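Local coordinates for protein ribonucleoside-diphosphate reductase subunit beta (Clostridium botulinum, PDB 6ZJK) that is the R2 subunit of a ribonucleotide reductase, whose di-iron site probably supports reduction of ribonucleoside diphosphates to deoxyribonucleoside diphosphates, at residues 115-120 with 128-133; 192-197 with 250-255. One frame throughout, in Å; residues are numbered along the deposited sequence.

Interaction 1: residues 115-120 with 128-133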
loop_
_atom_site.group_PDB
_atom_site.type_symbol
_atom_site.label_atom_id
_atom_site.label_comp_id
_atom_site.label_asym_id
_atom_site.label_seq_id
_atom_site.Cartn_x
_atom_site.Cartn_y
_atom_site.Cartn_z
ATOM N N PRO A 115 -1.918 5.209 6.062
ATOM C CA PRO A 115 -3.183 4.502 6.087
ATOM C C PRO A 115 -4.154 5.071 7.055
ATOM O O PRO A 115 -5.296 4.751 7.012
ATOM C CB PRO A 115 -2.803 3.129 6.536
ATOM C CG PRO A 115 -1.426 2.973 6.156
ATOM C CD PRO A 115 -0.785 4.296 6.124
ATOM N N ASN A 116 -3.690 5.915 7.940
ATOM C CA ASN A 116 -4.570 6.500 8.903
ATOM C C ASN A 116 -5.234 7.714 8.330
ATOM O O ASN A 116 -6.288 8.112 8.747
ATOM C CB ASN A 116 -3.781 6.884 10.124
ATOM C CG ASN A 116 -3.698 5.777 11.105
ATOM O OD1 ASN A 116 -3.399 4.654 10.762
ATOM N ND2 ASN A 116 -3.961 6.095 12.346
ATOM N N ILE A 117 -4.598 8.296 7.366
ATOM C CA ILE A 117 -5.154 9.408 6.752
ATOM C C ILE A 117 -6.117 8.856 5.754
ATOM O O ILE A 117 -7.235 9.248 5.716
ATOM C CB ILE A 117 -4.070 10.211 6.095
ATOM C CG1 ILE A 117 -3.470 11.129 7.123
ATOM C CG2 ILE A 117 -4.612 11.005 4.949
ATOM C CD1 ILE A 117 -2.239 11.805 6.651
ATOM N N SER A 118 -5.643 7.929 4.958
ATOM C CA SER A 118 -6.437 7.309 3.932
ATOM C C SER A 118 -7.765 6.729 4.323
ATOM O O SER A 118 -8.662 6.763 3.587
ATOM C CB SER A 118 -5.624 6.249 3.277
ATOM O OG SER A 118 -6.264 5.769 2.174
ATOM N N ARG A 119 -7.937 6.298 5.542
ATOM C CA ARG A 119 -9.159 5.758 5.988
ATOM C C ARG A 119 -10.268 6.737 6.327
ATOM O O ARG A 119 -11.324 6.339 6.685
ATOM C CB ARG A 119 -8.854 4.756 7.094
ATOM C CG ARG A 119 -8.966 5.178 8.526
ATOM C CD ARG A 119 -8.683 4.001 9.474
ATOM N NE ARG A 119 -8.051 4.496 10.696
ATOM C CZ ARG A 119 -8.190 4.002 11.922
ATOM N NH1 ARG A 119 -8.961 2.972 12.182
ATOM N NH2 ARG A 119 -7.550 4.575 12.915
ATOM N N TYR A 120 -9.975 8.006 6.164
ATOM C CA TYR A 120 -10.946 9.048 6.394
ATOM C C TYR A 120 -11.273 9.699 5.072
ATOM O O TYR A 120 -12.137 10.457 4.988
ATOM C CB TYR A 120 -10.454 10.079 7.370
ATOM C CG TYR A 120 -10.412 9.580 8.761
ATOM C CD1 TYR A 120 -9.288 9.009 9.277
ATOM C CD2 TYR A 120 -11.485 9.657 9.552
ATOM C CE1 TYR A 120 -9.247 8.544 10.549
ATOM C CE2 TYR A 120 -11.443 9.182 10.818
ATOM C CZ TYR A 120 -10.310 8.634 11.293
ATOM O OH TYR A 120 -10.278 8.175 12.550
ATOM N N SER A 128 -6.863 5.120 -3.570
ATOM C CA SER A 128 -5.965 4.312 -4.386
ATOM C C SER A 128 -4.588 4.947 -4.474
ATOM O O SER A 128 -3.570 4.267 -4.334
ATOM C CB SER A 128 -6.538 4.115 -5.776
ATOM O OG SER A 128 -7.709 3.336 -5.690
ATOM N N LEU A 129 -4.508 6.236 -4.705
ATOM C CA LEU A 129 -3.217 6.876 -4.851
ATOM C C LEU A 129 -2.428 6.889 -3.567
ATOM O O LEU A 129 -1.282 6.733 -3.578
ATOM C CB LEU A 129 -3.329 8.261 -5.462
ATOM C CG LEU A 129 -3.964 8.513 -6.826
ATOM C CD1 LEU A 129 -4.262 9.959 -7.087
ATOM C CD2 LEU A 129 -3.233 7.934 -7.974
ATOM N N LEU A 130 -3.080 7.096 -2.458
ATOM C CA LEU A 130 -2.353 7.064 -1.192
ATOM C C LEU A 130 -1.825 5.668 -0.880
ATOM O O LEU A 130 -0.759 5.539 -0.254
ATOM C CB LEU A 130 -3.238 7.564 -0.045
ATOM C CG LEU A 130 -3.631 9.050 -0.050
ATOM C CD1 LEU A 130 -4.764 9.273 0.928
ATOM C CD2 LEU A 130 -2.451 9.931 0.329
ATOM N N ASN A 131 -2.555 4.619 -1.284
ATOM C CA ASN A 131 -2.068 3.248 -1.107
ATOM C C ASN A 131 -0.844 2.987 -1.979
ATOM O O ASN A 131 0.089 2.299 -1.559
ATOM C CB ASN A 131 -3.162 2.233 -1.471
ATOM C CG ASN A 131 -4.257 2.129 -0.433
ATOM O OD1 ASN A 131 -4.071 2.473 0.729
ATOM N ND2 ASN A 131 -5.404 1.601 -0.846
ATOM N N ILE A 132 -0.809 3.540 -3.162
ATOM C CA ILE A 132 0.349 3.383 -3.977
ATOM C C ILE A 132 1.515 4.140 -3.319
ATOM O O ILE A 132 2.617 3.719 -3.349
ATOM C CB ILE A 132 0.134 3.928 -5.360
ATOM C CG1 ILE A 132 -1.007 3.207 -6.063
ATOM C CG2 ILE A 132 1.356 3.793 -6.192
ATOM C CD1 ILE A 132 -1.331 3.743 -7.432
ATOM N N GLN A 133 1.216 5.273 -2.715
ATOM C CA GLN A 133 2.218 6.054 -2.063
ATOM C C GLN A 133 2.797 5.235 -0.946
ATOM O O GLN A 133 3.953 5.160 -0.847
ATOM C CB GLN A 133 1.676 7.366 -1.523
ATOM C CG GLN A 133 2.695 8.293 -0.931
ATOM C CD GLN A 133 2.149 9.595 -0.391
ATOM O OE1 GLN A 133 1.021 9.982 -0.603
ATOM N NE2 GLN A 133 2.988 10.285 0.324
#
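L130 and S118 meet through a single branch of the leucine: CD1 reaches across to the serine and lies 3.9 Å from S118 CB. The same methyl is 4.0 Å from S118 OG, so it rests alongside the whole short side chain and not on its carbon alone. With so small a residue opposite, the two backbones approach closely, S118 CA standing 6.6 Å from L130 CA. The leucine takes the common helical form: chi1 (-68°) sets CG beside its own backbone N and anti to the carbonyl carbon, and CD1 then lies against the serine. I117 adds a looser apolar touch, its CG2 4.4 Å from L130 CD1, and its side chain also packs on N200 of helix 190-220. The two segments belong to an antiparallel helical hairpin of the ferritin-like bundle seen in R2 proteins: 115-120 runs off the end of helix 90-118, and 128-133 lies in the early turns of helix 124-151. A weak hydrogen bond from S127 OG to S118 O adds a polar tie near the bend. The side chain of L130 sits about 10 Å from a bound ferric iron, and the residue lies about two turns before the ligand E137 and nearly three before H140 on the same helix. N131 approaches S118 OG from a different side than L130, with OD1 4.2 Å from that OG, too far for a hydrogen bond. Its amide nitrogen ND2 instead donates to OE2 of E138 of the second subunit, while OE1 of that glutamate bonds to S128 OG.

Interaction 2: residues 192-197 with 250-255; sequences NFLRAI and KELKNE
One methyl of L252 carries the contact: CD1 lies 3.8 Å from L194 CD2 and 4.4 Å from F193 CE2. The two leucine side chains run antiparallel alongside one another and meet through one methyl each, while the L252 methyl comes to the phenylalanine ring obliquely. No hydrogen bond crosses; the meeting is purely apolar, between backbones whose nearest CA atoms, those of L194 and L252, are 8.9 Å apart. F193 places its ring by holding CG anti to the backbone N (chi1 177°), which swings the aromatic end in toward the other helix. I197 CG1 lies over one face of that ring, nearer the rim than the centre and 4.3 Å from the ring plane, so the next turn of the same helix backs the ring. F184 also meets the F193 ring, the two planes at about 60°. Polar residues on other faces of 250-255 anchor it elsewhere: E251 OE2 accepts from W58 NE1, and K253 NZ forms a salt bridge with E265 OE2. These segments lie at the start of helix 190-220 and the last turns of helix 225-255, an antiparallel pair of the bundle. I197 extends the seam to F245 and I249 of helix 225-255, and L194 also packs on L264 and F268 of helix 262-287, which flanks this pair.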
loop_
_atom_site.group_PDB
_atom_site.type_symbol
_atom_site.label_atom_id
_atom_site.label_comp_id
_atom_site.label_asym_id
_atom_site.label_seq_id
_atom_site.Cartn_x
_atom_site.Cartn_y
_atom_site.Cartn_z
ATOM N N ASN A 192 -7.079 18.599 13.719
ATOM C CA ASN A 192 -5.933 17.701 13.788
ATOM C C ASN A 192 -5.680 17.014 12.454
ATOM O O ASN A 192 -4.526 16.733 12.105
ATOM C CB ASN A 192 -6.140 16.662 14.887
ATOM C CG ASN A 192 -6.158 17.277 16.272
ATOM O OD1 ASN A 192 -5.628 18.367 16.483
ATOM N ND2 ASN A 192 -6.736 16.565 17.232
ATOM N N PHE A 193 -6.726 16.762 11.701
ATOM C CA PHE A 193 -6.604 16.100 10.421
ATOM C C PHE A 193 -5.909 16.988 9.414
ATOM O O PHE A 193 -5.014 16.542 8.749
ATOM C CB PHE A 193 -7.980 15.637 9.951
ATOM C CG PHE A 193 -7.995 15.007 8.602
ATOM C CD1 PHE A 193 -7.597 13.719 8.425
ATOM C CD2 PHE A 193 -8.448 15.700 7.525
ATOM C CE1 PHE A 193 -7.616 13.138 7.181
ATOM C CE2 PHE A 193 -8.465 15.138 6.278
ATOM C CZ PHE A 193 -8.055 13.850 6.107
ATOM N N LEU A 194 -6.300 18.251 9.333
ATOM C CA LEU A 194 -5.701 19.190 8.402
ATOM C C LEU A 194 -4.270 19.564 8.753
ATOM O O LEU A 194 -3.470 19.784 7.891
ATOM C CB LEU A 194 -6.543 20.435 8.264
ATOM C CG LEU A 194 -7.928 20.281 7.660
ATOM C CD1 LEU A 194 -8.693 21.576 7.753
ATOM C CD2 LEU A 194 -7.870 19.803 6.233
ATOM N N ARG A 195 -3.957 19.625 10.037
ATOM C CA ARG A 195 -2.601 19.915 10.464
ATOM C C ARG A 195 -1.713 18.721 10.078
ATOM O O ARG A 195 -0.617 18.890 9.637
ATOM C CB ARG A 195 -2.539 20.231 11.949
ATOM C CG ARG A 195 -3.180 21.540 12.346
ATOM C CD ARG A 195 -2.809 21.972 13.753
ATOM N NE ARG A 195 -3.832 21.608 14.717
ATOM C CZ ARG A 195 -4.816 22.410 15.098
ATOM N NH1 ARG A 195 -4.918 23.622 14.603
ATOM N NH2 ARG A 195 -5.713 21.997 15.965
ATOM N N ALA A 196 -2.248 17.528 10.129
ATOM C CA ALA A 196 -1.482 16.384 9.727
ATOM C C ALA A 196 -1.232 16.355 8.234
ATOM O O ALA A 196 -0.242 15.865 7.798
ATOM C CB ALA A 196 -2.140 15.129 10.156
ATOM N N ILE A 197 -2.145 16.901 7.461
ATOM C CA ILE A 197 -1.984 16.911 6.047
ATOM C C ILE A 197 -0.886 17.863 5.696
ATOM O O ILE A 197 -0.089 17.600 4.891
ATOM C CB ILE A 197 -3.280 17.326 5.328
ATOM C CG1 ILE A 197 -4.398 16.333 5.582
ATOM C CG2 ILE A 197 -3.039 17.505 3.860
ATOM C CD1 ILE A 197 -4.284 15.043 4.880
ATOM N N LYS A 250 -5.844 21.442 -2.057
ATOM C CA LYS A 250 -6.625 22.363 -2.874
ATOM C C LYS A 250 -8.109 21.984 -2.873
ATOM O O LYS A 250 -8.983 22.861 -2.822
ATOM C CB LYS A 250 -6.074 22.359 -4.307
ATOM C CG LYS A 250 -6.883 23.182 -5.319
ATOM C CD LYS A 250 -6.169 23.280 -6.679
ATOM C CE LYS A 250 -7.083 23.920 -7.768
ATOM N NZ LYS A 250 -7.094 23.281 -9.176
ATOM N N GLU A 251 -8.399 20.685 -2.979
ATOM C CA GLU A 251 -9.795 20.252 -2.979
ATOM C C GLU A 251 -10.414 20.379 -1.590
ATOM O O GLU A 251 -11.572 20.789 -1.461
ATOM C CB GLU A 251 -9.925 18.815 -3.491
ATOM C CG GLU A 251 -9.334 18.511 -4.880
ATOM C CD GLU A 251 -9.985 19.282 -6.032
ATOM O OE1 GLU A 251 -10.974 20.016 -5.806
ATOM O OE2 GLU A 251 -9.497 19.151 -7.179
ATOM N N LEU A 252 -9.648 20.083 -0.535
ATOM C CA LEU A 252 -10.178 20.228 0.821
ATOM C C LEU A 252 -10.562 21.668 1.122
ATOM O O LEU A 252 -11.552 21.914 1.823
ATOM C CB LEU A 252 -9.164 19.741 1.854
ATOM C CG LEU A 252 -9.001 18.223 1.999
ATOM C CD1 LEU A 252 -7.807 17.894 2.904
ATOM C CD2 LEU A 252 -10.278 17.590 2.534
ATOM N N LYS A 253 -9.758 22.634 0.654
ATOM C CA LYS A 253 -10.033 24.059 0.792
ATOM C C LYS A 253 -11.343 24.434 0.106
ATOM O O LYS A 253 -12.117 25.236 0.638
ATOM C CB LYS A 253 -8.897 24.901 0.216
ATOM C CG LYS A 253 -9.131 26.389 0.454
ATOM C CD LYS A 253 -7.882 27.248 0.299
ATOM C CE LYS A 253 -8.267 28.664 -0.160
ATOM N NZ LYS A 253 -8.683 29.542 0.967
ATOM N N ASN A 254 -11.490 23.947 -1.124
ATOM C CA ASN A 254 -12.663 24.315 -1.916
ATOM C C ASN A 254 -13.956 23.774 -1.307
ATOM O O ASN A 254 -14.980 24.471 -1.305
ATOM C CB ASN A 254 -12.508 23.816 -3.353
ATOM C CG ASN A 254 -13.718 24.154 -4.213
ATOM O OD1 ASN A 254 -14.291 23.294 -4.886
ATOM N ND2 ASN A 254 -14.116 25.412 -4.184
ATOM N N GLU A 255 -13.922 22.558 -0.742
ATOM C CA GLU A 255 -15.117 21.877 -0.248
ATOM C C GLU A 255 -15.384 22.105 1.244
ATOM O O GLU A 255 -16.407 21.625 1.753
ATOM C CB GLU A 255 -15.015 20.368 -0.519
ATOM C CG GLU A 255 -14.880 19.960 -2.006
ATOM C CD GLU A 255 -14.494 18.474 -2.180
ATOM O OE1 GLU A 255 -14.345 17.764 -1.162
ATOM O OE2 GLU A 255 -14.332 18.005 -3.335
#

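In the fold
Interaction 1 closes before interaction 2 opens along the chain, and their centres are 14 Å apart. They touch directly: I117 CG2 is 4.1 Å from I197 CD1, which brings helix 90-118 against helix 190-220, and in the turn that follows helix 90-118 Y120 CB is 4.2 Å from F193 CE1. Each interaction joins an antiparallel helix pair, 90-118 with 124-151 and 190-220 with 225-255. Those four helices carry all the iron ligands seen: D107, then E137 and H140, then E204, then E238 and H241. Both contacts lie toward one end of the bundle whose four helices supply these ligands.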